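Local coordinates for periplasmic binding protein (Veillonella parvula, PDB 4OVK), which probably binds a solute in the periplasm and hands it to an ABC transporter for uptake, at residues P179-Q185 against P231-S237; V268-P272 against M288-M292; L189-N195 against K215-V221. The contacts are given in a common frame with arbitrary orientation. Numbering follows the deposited sequence.

Contact 1. Residues P179-Q185 against P231-S237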
ATOM      1  N   PRO A 179     -20.240  10.079   8.509  1.00 24.29           N
ATOM      2  CA  PRO A 179     -19.264  10.546   9.502  1.00 24.97           C
ATOM      3  C   PRO A 179     -18.140  11.334   8.835  1.00 23.44           C
ATOM      4  O   PRO A 179     -17.717  10.974   7.733  1.00 23.00           O
ATOM      5  CB  PRO A 179     -18.697   9.252  10.110  1.00 26.21           C
ATOM      6  CG  PRO A 179     -19.638   8.176   9.718  1.00 28.70           C
ATOM      7  CD  PRO A 179     -20.292   8.609   8.437  1.00 28.03           C
ATOM      8  N   LYS A 180     -17.685  12.400   9.490  1.00 21.73           N
ATOM      9  CA  LYS A 180     -16.568  13.195   8.993  1.00 20.49           C
ATOM     10  C   LYS A 180     -15.244  12.567   9.426  1.00 19.44           C
ATOM     11  O   LYS A 180     -15.008  12.357  10.617  1.00 19.09           O
ATOM     12  CB  LYS A 180     -16.666  14.627   9.500  1.00 25.00           C
ATOM     13  CG  LYS A 180     -15.684  15.573   8.828  1.00 28.94           C
ATOM     14  CD  LYS A 180     -15.815  17.003   9.337  1.00 34.46           C
ATOM     15  CE  LYS A 180     -17.181  17.600   9.045  1.00 34.51           C
ATOM     16  NZ  LYS A 180     -17.145  19.072   9.234  1.00 35.44           N
ATOM     17  N   VAL A 181     -14.387  12.283   8.446  1.00 18.16           N
ATOM     18  CA  VAL A 181     -13.160  11.511   8.667  1.00 16.70           C
ATOM     19  C   VAL A 181     -11.946  12.330   8.269  1.00 18.44           C
ATOM     20  O   VAL A 181     -11.918  12.916   7.171  1.00 19.78           O
ATOM     21  CB  VAL A 181     -13.144  10.195   7.850  1.00 17.01           C
ATOM     22  CG1 VAL A 181     -11.918   9.361   8.198  1.00 17.31           C
ATOM     23  CG2 VAL A 181     -14.429   9.392   8.061  1.00 17.58           C
ATOM     24  N   LEU A 182     -10.957  12.357   9.167  1.00 16.17           N
ATOM     25  CA  LEU A 182      -9.670  13.021   8.946  1.00 17.75           C
ATOM     26  C   LEU A 182      -8.586  11.944   8.870  1.00 18.76           C
ATOM     27  O   LEU A 182      -8.492  11.087   9.760  1.00 17.66           O
ATOM     28  CB  LEU A 182      -9.348  13.955  10.108  1.00 18.85           C
ATOM     29  CG  LEU A 182      -8.043  14.748   9.962  1.00 20.86           C
ATOM     30  CD1 LEU A 182      -8.165  15.748   8.821  1.00 25.66           C
ATOM     31  CD2 LEU A 182      -7.703  15.447  11.265  1.00 23.78           C
ATOM     32  N   TYR A 183      -7.776  11.978   7.812  1.00 16.96           N
ATOM     33  CA  TYR A 183      -6.635  11.081   7.698  1.00 15.43           C
ATOM     34  C   TYR A 183      -5.388  11.901   8.045  1.00 16.11           C
ATOM     35  O   TYR A 183      -4.942  12.737   7.262  1.00 17.25           O
ATOM     36  CB  TYR A 183      -6.569  10.478   6.289  1.00 17.84           C
ATOM     37  CG  TYR A 183      -5.981   9.066   6.206  1.00 16.68           C
ATOM     38  CD1 TYR A 183      -4.670   8.813   6.566  1.00 18.45           C
ATOM     39  CD2 TYR A 183      -6.748   7.993   5.760  1.00 18.43           C
ATOM     40  CE1 TYR A 183      -4.129   7.532   6.471  1.00 21.48           C
ATOM     41  CE2 TYR A 183      -6.228   6.710   5.681  1.00 19.91           C
ATOM     42  CZ  TYR A 183      -4.914   6.486   6.026  1.00 20.93           C
ATOM     43  OH  TYR A 183      -4.389   5.214   5.923  1.00 23.61           O
ATOM     44  N   LEU A 184      -4.890  11.701   9.262  1.00 16.21           N
ATOM     45  CA  LEU A 184      -3.764  12.455   9.801  1.00 15.83           C
ATOM     46  C   LEU A 184      -2.464  11.698   9.535  1.00 16.01           C
ATOM     47  O   LEU A 184      -2.329  10.535   9.923  1.00 15.57           O
ATOM     48  CB  LEU A 184      -3.981  12.696  11.315  1.00 16.63           C
ATOM     49  CG  LEU A 184      -2.915  13.479  12.097  1.00 16.86           C
ATOM     50  CD1 LEU A 184      -2.768  14.918  11.608  1.00 19.07           C
ATOM     51  CD2 LEU A 184      -3.250  13.468  13.590  1.00 17.61           C
ATOM     52  N   GLN A 185      -1.514  12.343   8.849  1.00 16.79           N
ATOM     53  CA  GLN A 185      -0.261  11.672   8.496  1.00 16.81           C
ATOM     54  C   GLN A 185       0.700  11.515   9.669  1.00 18.45           C
ATOM     55  O   GLN A 185       1.353  10.468   9.811  1.00 18.64           O
ATOM     56  CB  GLN A 185       0.488  12.402   7.379  1.00 16.59           C
ATOM     57  CG  GLN A 185       1.503  11.485   6.684  1.00 20.48           C
ATOM     58  CD  GLN A 185       2.319  12.160   5.592  1.00 26.28           C
ATOM     59  OE1 GLN A 185       2.809  11.502   4.674  1.00 31.73           O
ATOM     60  NE2 GLN A 185       2.487  13.467   5.695  1.00 29.18           N
ATOM     61  N   PRO A 231     -13.708  16.461  13.192  1.00 21.68           N
ATOM     62  CA  PRO A 231     -13.987  15.144  12.634  1.00 19.00           C
ATOM     63  C   PRO A 231     -14.542  14.166  13.671  1.00 19.35           C
ATOM     64  O   PRO A 231     -14.217  14.263  14.872  1.00 19.76           O
ATOM     65  CB  PRO A 231     -12.622  14.688  12.099  1.00 19.02           C
ATOM     66  CG  PRO A 231     -11.628  15.449  12.894  1.00 20.90           C
ATOM     67  CD  PRO A 231     -12.265  16.773  13.166  1.00 22.98           C
ATOM     68  N   ASP A 232     -15.411  13.277  13.197  1.00 18.94           N
ATOM     69  CA  ASP A 232     -15.982  12.173  13.995  1.00 18.46           C
ATOM     70  C   ASP A 232     -15.018  10.992  14.148  1.00 18.70           C
ATOM     71  O   ASP A 232     -15.060  10.257  15.149  1.00 19.39           O
ATOM     72  CB  ASP A 232     -17.272  11.673  13.339  1.00 20.55           C
ATOM     73  CG  ASP A 232     -18.323  12.770  13.188  1.00 23.97           C
ATOM     74  OD1 ASP A 232     -18.853  13.237  14.225  1.00 28.15           O
ATOM     75  OD2 ASP A 232     -18.623  13.162  12.030  1.00 24.92           O
ATOM     76  N   ILE A 233     -14.174  10.796  13.134  1.00 17.57           N
ATOM     77  CA  ILE A 233     -13.231   9.677  13.077  1.00 16.05           C
ATOM     78  C   ILE A 233     -11.883  10.219  12.606  1.00 14.91           C
ATOM     79  O   ILE A 233     -11.843  11.073  11.718  1.00 15.91           O
ATOM     80  CB  ILE A 233     -13.724   8.586  12.095  1.00 16.64           C
ATOM     81  CG1 ILE A 233     -15.021   7.948  12.602  1.00 16.87           C
ATOM     82  CG2 ILE A 233     -12.675   7.494  11.899  1.00 16.99           C
ATOM     83  CD1 ILE A 233     -15.721   7.066  11.583  1.00 19.23           C
ATOM     84  N   ILE A 234     -10.800   9.756  13.227  1.00 14.25           N
ATOM     85  CA  ILE A 234      -9.438  10.121  12.800  1.00 15.08           C
ATOM     86  C   ILE A 234      -8.690   8.821  12.532  1.00 14.30           C
ATOM     87  O   ILE A 234      -8.698   7.920  13.371  1.00 15.82           O
ATOM     88  CB  ILE A 234      -8.686  10.937  13.879  1.00 17.36           C
ATOM     89  CG1 ILE A 234      -9.379  12.287  14.128  1.00 19.02           C
ATOM     90  CG2 ILE A 234      -7.225  11.162  13.471  1.00 17.46           C
ATOM     91  CD1 ILE A 234      -8.918  12.995  15.397  1.00 19.76           C
ATOM     92  N   ILE A 235      -8.094   8.715  11.346  1.00 12.69           N
ATOM     93  CA  ILE A 235      -7.234   7.603  11.003  1.00 12.43           C
ATOM     94  C   ILE A 235      -5.807   8.146  10.980  1.00 12.38           C
ATOM     95  O   ILE A 235      -5.556   9.207  10.406  1.00 14.30           O
ATOM     96  CB  ILE A 235      -7.613   7.000   9.637  1.00 13.40           C
ATOM     97  CG1 ILE A 235      -9.062   6.469   9.687  1.00 16.65           C
ATOM     98  CG2 ILE A 235      -6.629   5.919   9.227  1.00 16.37           C
ATOM     99  CD1 ILE A 235      -9.593   6.123   8.337  1.00 19.14           C
ATOM    100  N   LEU A 236      -4.895   7.433  11.635  1.00 12.81           N
ATOM    101  CA  LEU A 236      -3.491   7.826  11.718  1.00 13.54           C
ATOM    102  C   LEU A 236      -2.696   6.985  10.734  1.00 12.62           C
ATOM    103  O   LEU A 236      -2.822   5.776  10.724  1.00 12.68           O
ATOM    104  CB  LEU A 236      -2.949   7.600  13.133  1.00 13.34           C
ATOM    105  CG  LEU A 236      -3.712   8.240  14.295  1.00 14.86           C
ATOM    106  CD1 LEU A 236      -3.148   7.777  15.625  1.00 15.92           C
ATOM    107  CD2 LEU A 236      -3.683   9.751  14.215  1.00 16.36           C
ATOM    108  N   SER A 237      -1.854   7.626   9.925  1.00 13.48           N
ATOM    109  CA  SER A 237      -1.086   6.901   8.933  1.00 13.07           C
ATOM    110  C   SER A 237       0.108   6.140   9.530  1.00 14.19           C
ATOM    111  O   SER A 237       0.468   6.340  10.689  1.00 14.53           O
ATOM    112  CB  SER A 237      -0.595   7.868   7.851  1.00 15.32           C
ATOM    113  OG  SER A 237       0.697   8.338   8.160  1.00 20.94           O
TER
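Strands 180-184 and 233-236 run parallel, their axes 4.7 Å apart at an angle of 20°, and the hydrogen bonds between them alternate as a parallel pair demands. L182 is the clearest case: its N donates to I233 O (3.0 Å) and its O accepts from I235 N (2.9 Å). Two residues on, L184 N donates to I235 O (2.8 Å) and L184 O accepts from S237 N (2.9 Å). K180 O accepts I233 N at 3.1 Å and, weakly, D232 N at 2.8 Å (129°). K180 N finds no main-chain carbonyl here; the carboxylate D232 OD2 takes its place at 2.8 Å and 170°. The far end closes through a side chain too, S237 OG donating to Q185 O (2.8 Å) while the same hydroxyl pairs with F239 N. The main-chain N and O of V181 and Y183 point away from strand 233-236; V181 pairs with E208 and A210, and Y183 with A192. Two polar side-chain ends also leave the pair: Y183 OH bonds to D279 and K180 NZ to W229 O.

V181, Y183, I233 and I235 share one face, against which helix 285-296 packs; there I235 CG2 sits 3.8 Å from the Y183 ring centroid, 19° off the normal, a CH-pi contact. L182, L184, I234 and L236 fill the opposite face, with L184 CD2 3.8 Å from L236 CD2. Being the two inner strands of a four-stranded parallel sheet of order 2-1-3-4, with helix 285-296 over one face, they are consistent with the Rossmann-like lobe of a periplasmic solute-binding protein.

Contact 2. Residues V268-P272 against M288-M292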
ATOM      1  N   VAL A 268     -10.161   7.383  17.357  1.00 16.35           N
ATOM      2  CA  VAL A 268      -8.849   7.632  16.737  1.00 15.22           C
ATOM      3  C   VAL A 268      -8.176   6.287  16.528  1.00 13.77           C
ATOM      4  O   VAL A 268      -7.926   5.537  17.487  1.00 15.66           O
ATOM      5  CB  VAL A 268      -7.931   8.499  17.618  1.00 16.11           C
ATOM      6  CG1 VAL A 268      -6.620   8.818  16.898  1.00 17.03           C
ATOM      7  CG2 VAL A 268      -8.627   9.780  18.052  1.00 17.34           C
ATOM      8  N   TYR A 269      -7.882   5.979  15.272  1.00 13.64           N
ATOM      9  CA  TYR A 269      -7.435   4.646  14.883  1.00 13.54           C
ATOM     10  C   TYR A 269      -6.155   4.689  14.063  1.00 13.60           C
ATOM     11  O   TYR A 269      -6.078   5.432  13.083  1.00 13.61           O
ATOM     12  CB  TYR A 269      -8.496   3.986  14.028  1.00 14.28           C
ATOM     13  CG  TYR A 269      -9.861   3.894  14.680  1.00 14.54           C
ATOM     14  CD1 TYR A 269     -10.101   2.991  15.699  1.00 17.06           C
ATOM     15  CD2 TYR A 269     -10.907   4.716  14.269  1.00 14.50           C
ATOM     16  CE1 TYR A 269     -11.365   2.899  16.288  1.00 18.58           C
ATOM     17  CE2 TYR A 269     -12.158   4.625  14.835  1.00 16.80           C
ATOM     18  CZ  TYR A 269     -12.384   3.718  15.853  1.00 18.57           C
ATOM     19  OH  TYR A 269     -13.646   3.631  16.424  1.00 18.77           O
ATOM     20  N   LYS A 270      -5.179   3.866  14.442  1.00 12.71           N
ATOM     21  CA  LYS A 270      -3.986   3.651  13.611  1.00 12.44           C
ATOM     22  C   LYS A 270      -4.275   2.729  12.419  1.00 11.51           C
ATOM     23  O   LYS A 270      -4.775   1.602  12.576  1.00 11.13           O
ATOM     24  CB  LYS A 270      -2.870   3.059  14.461  1.00 11.54           C
ATOM     25  CG  LYS A 270      -1.523   2.870  13.770  1.00 12.78           C
ATOM     26  CD  LYS A 270      -0.820   4.188  13.535  1.00 13.26           C
ATOM     27  CE  LYS A 270       0.676   3.998  13.401  1.00 12.96           C
ATOM     28  NZ  LYS A 270       1.367   5.259  13.051  1.00 15.30           N
ATOM     29  N   ALA A 271      -3.943   3.190  11.219  1.00 10.74           N
ATOM     30  CA  ALA A 271      -4.173   2.377  10.029  1.00 11.69           C
ATOM     31  C   ALA A 271      -3.403   1.061  10.114  1.00 12.55           C
ATOM     32  O   ALA A 271      -2.255   1.037  10.566  1.00 13.70           O
ATOM     33  CB  ALA A 271      -3.755   3.122   8.778  1.00 13.39           C
ATOM     34  N   PRO A 272      -4.016  -0.031   9.659  1.00 12.16           N
ATOM     35  CA  PRO A 272      -3.286  -1.295   9.601  1.00 13.40           C
ATOM     36  C   PRO A 272      -2.126  -1.286   8.608  1.00 14.23           C
ATOM     37  O   PRO A 272      -2.040  -0.416   7.719  1.00 16.61           O
ATOM     38  CB  PRO A 272      -4.342  -2.297   9.143  1.00 14.05           C
ATOM     39  CG  PRO A 272      -5.636  -1.640   9.385  1.00 15.23           C
ATOM     40  CD  PRO A 272      -5.399  -0.183   9.181  1.00 13.81           C
HETATM   41  N   MSE A 288      -7.729  -3.180   3.234  1.00 11.63           N
HETATM   42  CA  MSE A 288      -7.812  -1.843   3.810  1.00 10.96           C
HETATM   43  C   MSE A 288      -9.201  -1.265   3.637  1.00 10.87           C
HETATM   44  O   MSE A 288      -9.737  -0.662   4.557  1.00 13.77           O
HETATM   45  CB  MSE A 288      -6.772  -0.946   3.162  1.00 12.39           C
HETATM   46  CG  MSE A 288      -6.900   0.511   3.583  1.00 13.06           C
HETATM   47 SE   MSE A 288      -6.741   0.757   5.532  1.00 16.72          SE
HETATM   48  CE  MSE A 288      -5.992   2.574   5.483  1.00 19.55           C
HETATM   49  N   MSE A 289      -9.805  -1.464   2.469  1.00 12.39           N
HETATM   50  CA  MSE A 289     -11.153  -0.945   2.204  1.00 13.19           C
HETATM   51  C   MSE A 289     -12.165  -1.593   3.136  1.00 13.47           C
HETATM   52  O   MSE A 289     -13.081  -0.940   3.667  1.00 13.24           O
HETATM   53  CB  MSE A 289     -11.529  -1.204   0.748  1.00 16.84           C
HETATM   54  CG  MSE A 289     -10.630  -0.417  -0.171  1.00 24.29           C
HETATM   55 SE   MSE A 289     -11.280   1.422  -0.277  0.75 39.72          SE
HETATM   56  CE  MSE A 289     -11.227   1.356  -2.246  1.00 46.81           C
ATOM     57  N   LYS A 290     -11.976  -2.879   3.384  1.00 12.23           N
ATOM     58  CA  LYS A 290     -12.836  -3.607   4.306  1.00 12.91           C
ATOM     59  C   LYS A 290     -12.717  -3.126   5.753  1.00 13.21           C
ATOM     60  O   LYS A 290     -13.735  -2.982   6.434  1.00 14.31           O
ATOM     61  CB  LYS A 290     -12.608  -5.102   4.189  1.00 14.27           C
ATOM     62  CG  LYS A 290     -13.329  -5.665   2.971  1.00 16.77           C
ATOM     63  CD  LYS A 290     -13.134  -7.150   2.772  1.00 22.85           C
ATOM     64  CE  LYS A 290     -14.218  -7.655   1.824  1.00 26.35           C
ATOM     65  NZ  LYS A 290     -14.158  -9.116   1.550  1.00 27.58           N
ATOM     66  N   TRP A 291     -11.499  -2.826   6.191  1.00 11.16           N
ATOM     67  CA  TRP A 291     -11.268  -2.257   7.514  1.00 10.87           C
ATOM     68  C   TRP A 291     -11.984  -0.904   7.644  1.00 12.19           C
ATOM     69  O   TRP A 291     -12.732  -0.689   8.606  1.00 13.95           O
ATOM     70  CB  TRP A 291      -9.769  -2.135   7.778  1.00 11.01           C
ATOM     71  CG  TRP A 291      -9.395  -1.596   9.099  1.00 10.89           C
ATOM     72  CD1 TRP A 291      -9.385  -2.271  10.289  1.00 12.05           C
ATOM     73  CD2 TRP A 291      -8.957  -0.267   9.387  1.00 11.41           C
ATOM     74  NE1 TRP A 291      -8.980  -1.438  11.299  1.00 13.31           N
ATOM     75  CE2 TRP A 291      -8.698  -0.204  10.766  1.00 12.45           C
ATOM     76  CE3 TRP A 291      -8.752   0.877   8.611  1.00 12.62           C
ATOM     77  CZ2 TRP A 291      -8.250   0.958  11.382  1.00 13.21           C
ATOM     78  CZ3 TRP A 291      -8.316   2.026   9.220  1.00 13.88           C
ATOM     79  CH2 TRP A 291      -8.045   2.055  10.590  1.00 14.53           C
HETATM   80  N   MSE A 292     -11.788  -0.020   6.667  0.70 12.54           N
HETATM   81  CA  MSE A 292     -12.375   1.319   6.707  0.70 13.16           C
HETATM   82  C   MSE A 292     -13.877   1.256   6.677  0.70 13.80           C
HETATM   83  O   MSE A 292     -14.551   1.976   7.418  0.70 16.70           O
HETATM   84  CB  MSE A 292     -11.886   2.155   5.524  0.70 13.48           C
HETATM   85  CG  MSE A 292     -10.394   2.431   5.682  0.70 14.83           C
HETATM   86 SE   MSE A 292      -9.788   3.586   4.220  0.70 20.05          SE
HETATM   87  CE  MSE A 292     -11.064   5.038   4.564  0.70 12.42           C
TER
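In this strand-on-helix contact of an alpha/beta lobe, the edge strand 268-270 and the loop that leaves it meet helix 285-296, which lies across one face of the parallel sheet. Only 233 Å² is buried, and the rotamers of W291 and M288 bring their ends to the loop. These two residues, three apart, lie on one side of the helix; M292 N is bonded to M288 O (3.0 Å), an ordinary helical turn.

W291 is t at chi1 with chi2 at 79°, which extends the indole toward the strand. Its far corner, CH2, comes 4.0 Å from Y269 CB and 3.9 Å from A271 CA, and CZ2 lies 3.7 Å from K270 O. The selenomethionine M288 is also t at chi1, but chi2 is p, and this bend brings the tail inward: SE stands 4.0 Å from P272 CD and CE 4.0 Å from A271 CB. M292, m at chi1 in the conformer given here, sends its tail toward M201 and I202 of helix 197-204.

On the strand, Y269 starts toward the helix, but its m rotamer carries the phenol away, so that CB makes the contact while OH bonds to R267. The CA-to-CB bond of K270 points away; its NZ bonds to the carbonyls of S237, D240 and I242. The W291 ring system also meets that of the C-terminal F341, with planes about 30° apart. Tightest of all is the CH-pi contact of the loop proline: P272 CD lies 3.4 Å from the centroid of the W291 six-membered ring, only 5° off its normal.

Contact 3. Residues L189-N195 against K215-V221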
ATOM      1  N   LEU A 189       0.627  18.055  11.990  1.00 25.19           N
ATOM      2  CA  LEU A 189      -0.599  18.618  11.417  1.00 26.62           C
ATOM      3  C   LEU A 189      -0.692  18.488   9.892  1.00 26.46           C
ATOM      4  O   LEU A 189      -1.292  19.323   9.216  1.00 30.45           O
ATOM      5  CB  LEU A 189      -0.765  20.086  11.851  1.00 28.83           C
ATOM      6  CG  LEU A 189      -0.955  20.285  13.357  1.00 29.85           C
ATOM      7  CD1 LEU A 189      -0.783  21.749  13.737  1.00 33.68           C
ATOM      8  CD2 LEU A 189      -2.323  19.762  13.785  1.00 30.90           C
ATOM      9  N   THR A 190      -0.109  17.420   9.363  1.00 24.89           N
ATOM     10  CA  THR A 190      -0.199  17.121   7.946  1.00 24.19           C
ATOM     11  C   THR A 190      -1.284  16.081   7.728  1.00 22.53           C
ATOM     12  O   THR A 190      -1.302  15.040   8.389  1.00 20.00           O
ATOM     13  CB  THR A 190       1.141  16.611   7.408  1.00 25.43           C
ATOM     14  OG1 THR A 190       2.140  17.598   7.669  1.00 31.88           O
ATOM     15  CG2 THR A 190       1.059  16.359   5.908  1.00 25.91           C
ATOM     16  N   VAL A 191      -2.186  16.381   6.794  1.00 21.90           N
ATOM     17  CA  VAL A 191      -3.382  15.578   6.572  1.00 23.01           C
ATOM     18  C   VAL A 191      -3.494  15.222   5.094  1.00 24.61           C
ATOM     19  O   VAL A 191      -2.868  15.862   4.236  1.00 26.39           O
ATOM     20  CB  VAL A 191      -4.656  16.331   7.037  1.00 24.78           C
ATOM     21  CG1 VAL A 191      -4.499  16.780   8.488  1.00 25.20           C
ATOM     22  CG2 VAL A 191      -4.956  17.535   6.145  1.00 26.91           C
ATOM     23  N   ALA A 192      -4.290  14.198   4.809  1.00 25.48           N
ATOM     24  CA  ALA A 192      -4.576  13.790   3.440  1.00 27.48           C
ATOM     25  C   ALA A 192      -5.514  14.796   2.778  1.00 28.11           C
ATOM     26  O   ALA A 192      -6.604  15.051   3.285  1.00 27.89           O
ATOM     27  CB  ALA A 192      -5.209  12.412   3.430  1.00 23.74           C
ATOM     28  N   GLY A 193      -5.079  15.360   1.654  1.00 29.93           N
ATOM     29  CA  GLY A 193      -5.843  16.379   0.927  1.00 27.38           C
ATOM     30  C   GLY A 193      -6.681  15.776  -0.185  1.00 28.99           C
ATOM     31  O   GLY A 193      -6.699  14.551  -0.373  1.00 31.23           O
ATOM     32  N   ASN A 194      -7.373  16.629  -0.935  1.00 32.30           N
ATOM     33  CA  ASN A 194      -8.347  16.139  -1.921  1.00 36.17           C
ATOM     34  C   ASN A 194      -7.752  15.566  -3.219  1.00 34.49           C
ATOM     35  O   ASN A 194      -8.495  15.120  -4.086  1.00 38.78           O
ATOM     36  CB  ASN A 194      -9.419  17.196  -2.213  1.00 36.89           C
ATOM     37  CG  ASN A 194      -8.863  18.450  -2.865  1.00 40.34           C
ATOM     38  OD1 ASN A 194      -7.961  18.391  -3.708  1.00 41.70           O
ATOM     39  ND2 ASN A 194      -9.412  19.600  -2.480  1.00 40.73           N
ATOM     40  N   ASN A 195      -6.425  15.560  -3.349  1.00 37.37           N
ATOM     41  CA  ASN A 195      -5.773  14.820  -4.432  1.00 38.56           C
ATOM     42  C   ASN A 195      -5.277  13.442  -3.991  1.00 38.49           C
ATOM     43  O   ASN A 195      -4.739  12.705  -4.806  1.00 39.85           O
ATOM     44  CB  ASN A 195      -4.616  15.627  -5.019  1.00 43.60           C
ATOM     45  CG  ASN A 195      -5.066  16.954  -5.589  1.00 44.13           C
ATOM     46  OD1 ASN A 195      -4.612  18.015  -5.165  1.00 57.75           O
ATOM     47  ND2 ASN A 195      -5.972  16.901  -6.549  1.00 52.30           N
ATOM     48  N   LYS A 215      -6.211  21.186  -0.714  1.00 40.70           N
ATOM     49  CA  LYS A 215      -5.618  20.645  -1.942  1.00 40.82           C
ATOM     50  C   LYS A 215      -4.382  19.809  -1.623  1.00 39.52           C
ATOM     51  O   LYS A 215      -3.840  19.903  -0.528  1.00 42.17           O
ATOM     52  CB  LYS A 215      -5.210  21.784  -2.885  1.00 47.06           C
ATOM     53  CG  LYS A 215      -6.325  22.749  -3.261  1.00 50.07           C
ATOM     54  CD  LYS A 215      -5.763  23.970  -3.973  1.00 57.94           C
ATOM     55  CE  LYS A 215      -6.766  25.112  -4.016  1.00 65.53           C
ATOM     56  NZ  LYS A 215      -8.019  24.735  -4.725  1.00 71.11           N
ATOM     57  N   GLY A 216      -3.941  19.003  -2.589  1.00 41.70           N
ATOM     58  CA  GLY A 216      -2.687  18.237  -2.472  1.00 42.47           C
ATOM     59  C   GLY A 216      -2.913  16.818  -1.985  1.00 39.48           C
ATOM     60  O   GLY A 216      -4.045  16.451  -1.648  1.00 37.95           O
ATOM     61  N   SER A 217      -1.849  16.009  -1.949  1.00 37.11           N
ATOM     62  CA  SER A 217      -1.966  14.632  -1.450  1.00 36.12           C
ATOM     63  C   SER A 217      -1.799  14.596   0.075  1.00 34.17           C
ATOM     64  O   SER A 217      -2.684  14.104   0.781  1.00 32.50           O
ATOM     65  CB  SER A 217      -0.998  13.678  -2.169  1.00 44.05           C
ATOM     66  OG  SER A 217       0.352  14.029  -1.954  1.00 49.56           O
ATOM     67  N   TRP A 218      -0.679  15.129   0.562  1.00 33.73           N
ATOM     68  CA  TRP A 218      -0.434  15.328   1.994  1.00 32.15           C
ATOM     69  C   TRP A 218      -0.124  16.810   2.224  1.00 29.90           C
ATOM     70  O   TRP A 218       0.824  17.352   1.650  1.00 33.28           O
ATOM     71  CB  TRP A 218       0.737  14.464   2.478  1.00 32.28           C
ATOM     72  CG  TRP A 218       0.487  12.959   2.393  1.00 32.59           C
ATOM     73  CD1 TRP A 218       1.060  12.080   1.516  1.00 34.76           C
ATOM     74  CD2 TRP A 218      -0.394  12.182   3.214  1.00 29.69           C
ATOM     75  NE1 TRP A 218       0.590  10.811   1.737  1.00 33.24           N
ATOM     76  CE2 TRP A 218      -0.303  10.842   2.772  1.00 28.70           C
ATOM     77  CE3 TRP A 218      -1.255  12.489   4.268  1.00 27.55           C
ATOM     78  CZ2 TRP A 218      -1.037   9.808   3.354  1.00 27.83           C
ATOM     79  CZ3 TRP A 218      -1.985  11.463   4.852  1.00 24.87           C
ATOM     80  CH2 TRP A 218      -1.871  10.134   4.393  1.00 24.27           C
ATOM     81  N   THR A 219      -0.914  17.464   3.068  1.00 30.00           N
ATOM     82  CA  THR A 219      -0.859  18.919   3.192  1.00 30.90           C
ATOM     83  C   THR A 219      -0.927  19.381   4.647  1.00 29.88           C
ATOM     84  O   THR A 219      -1.773  18.915   5.413  1.00 29.26           O
ATOM     85  CB  THR A 219      -2.020  19.546   2.408  1.00 32.31           C
ATOM     86  OG1 THR A 219      -1.916  19.161   1.029  1.00 34.22           O
ATOM     87  CG2 THR A 219      -2.019  21.073   2.533  1.00 32.54           C
ATOM     88  N   LYS A 220      -0.043  20.306   5.016  1.00 33.14           N
ATOM     89  CA  LYS A 220      -0.026  20.846   6.370  1.00 31.75           C
ATOM     90  C   LYS A 220      -1.161  21.863   6.544  1.00 32.54           C
ATOM     91  O   LYS A 220      -1.383  22.716   5.685  1.00 36.95           O
ATOM     92  CB  LYS A 220       1.338  21.482   6.694  1.00 36.37           C
ATOM     93  CG  LYS A 220       1.426  22.024   8.114  1.00 42.35           C
ATOM     94  CD  LYS A 220       2.855  22.222   8.596  1.00 45.77           C
ATOM     95  CE  LYS A 220       2.856  22.625  10.064  1.00 53.52           C
ATOM     96  NZ  LYS A 220       4.228  22.844  10.606  1.00 59.32           N
ATOM     97  N   VAL A 221      -1.876  21.751   7.661  1.00 31.61           N
ATOM     98  CA  VAL A 221      -2.969  22.660   8.006  1.00 33.25           C
ATOM     99  C   VAL A 221      -2.785  23.162   9.441  1.00 33.27           C
ATOM    100  O   VAL A 221      -1.843  22.760  10.129  1.00 39.37           O
ATOM    101  CB  VAL A 221      -4.352  21.975   7.842  1.00 33.67           C
ATOM    102  CG1 VAL A 221      -4.507  21.419   6.428  1.00 34.68           C
ATOM    103  CG2 VAL A 221      -4.571  20.876   8.885  1.00 29.41           C
TER
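A short two-stranded antiparallel sheet joins strands 190-192 and 218-220 beside the parallel sheet of the C-terminal lobe. The segment axes approach to 4.3 Å at 143°, so the pair is strongly twisted. V191 and T219 form the hydrogen-bonded pair, with V191 N to T219 O at 2.9 Å and T219 N to V191 O at 2.8 Å. The non-hydrogen-bonded pairs T190-K220 and A192-W218 lie on either side of it, with CA atoms 4.0 and 4.7 Å apart. V221 N to L189 O (2.9 Å) and G193 N to S217 O (2.8 Å) carry the pairing beyond both strand ends.

Past G193 the pattern becomes irregular: N195 N donates to G216 O (3.1 Å), while G216 N donates back to the side-chain atom N195 OD1 (2.8 Å). Two glycines suit this end. A CB on G193 would fall 2.4 Å from G216 O, and G216 has phi/psi of 96/175, at which a CB would jam against the preceding carbonyl. T219 OG1 donates to K215 O within the same segment (2.6 Å).

T190, A192, W218 and K220 share one face, where A192 CB touches W218 CZ3 at 3.6 Å; the W218 ring also packs edge-to-face with F239. V191 and T219 point to the other face, and V191 CG2 lies 3.9 Å from V221 CG1. The backbone of A192 pairs with Y183 of strand 180-184, V191 rests on L182 and L184 of that strand, L189 and V221 reach helix 223-229, and A192, N194 and W218 border helix 197-204.

Overall arrangement
All three contacts belong to the C-terminal lobe, with contact 1 as the common neighbour. Contacts 1 and 2 have centres about 10 Å apart and share the parallel sheet: L236 N lies 2.7 Å from Y269 O, a probable hydrogen bond, and Y183 OH packs 3.1 Å from M288 CE on helix 285-296. Contact 3, centred about 12 Å from contact 1, falls between its two strands in sequence and attaches through two probable hydrogen bonds, Q185 N to T190 O (2.7 Å) and A192 N to Y183 O (2.9 Å). Contacts 2 and 3 do not touch; their nearest atoms are about 8 Å apart. None of this geometry by itself locates the solute site.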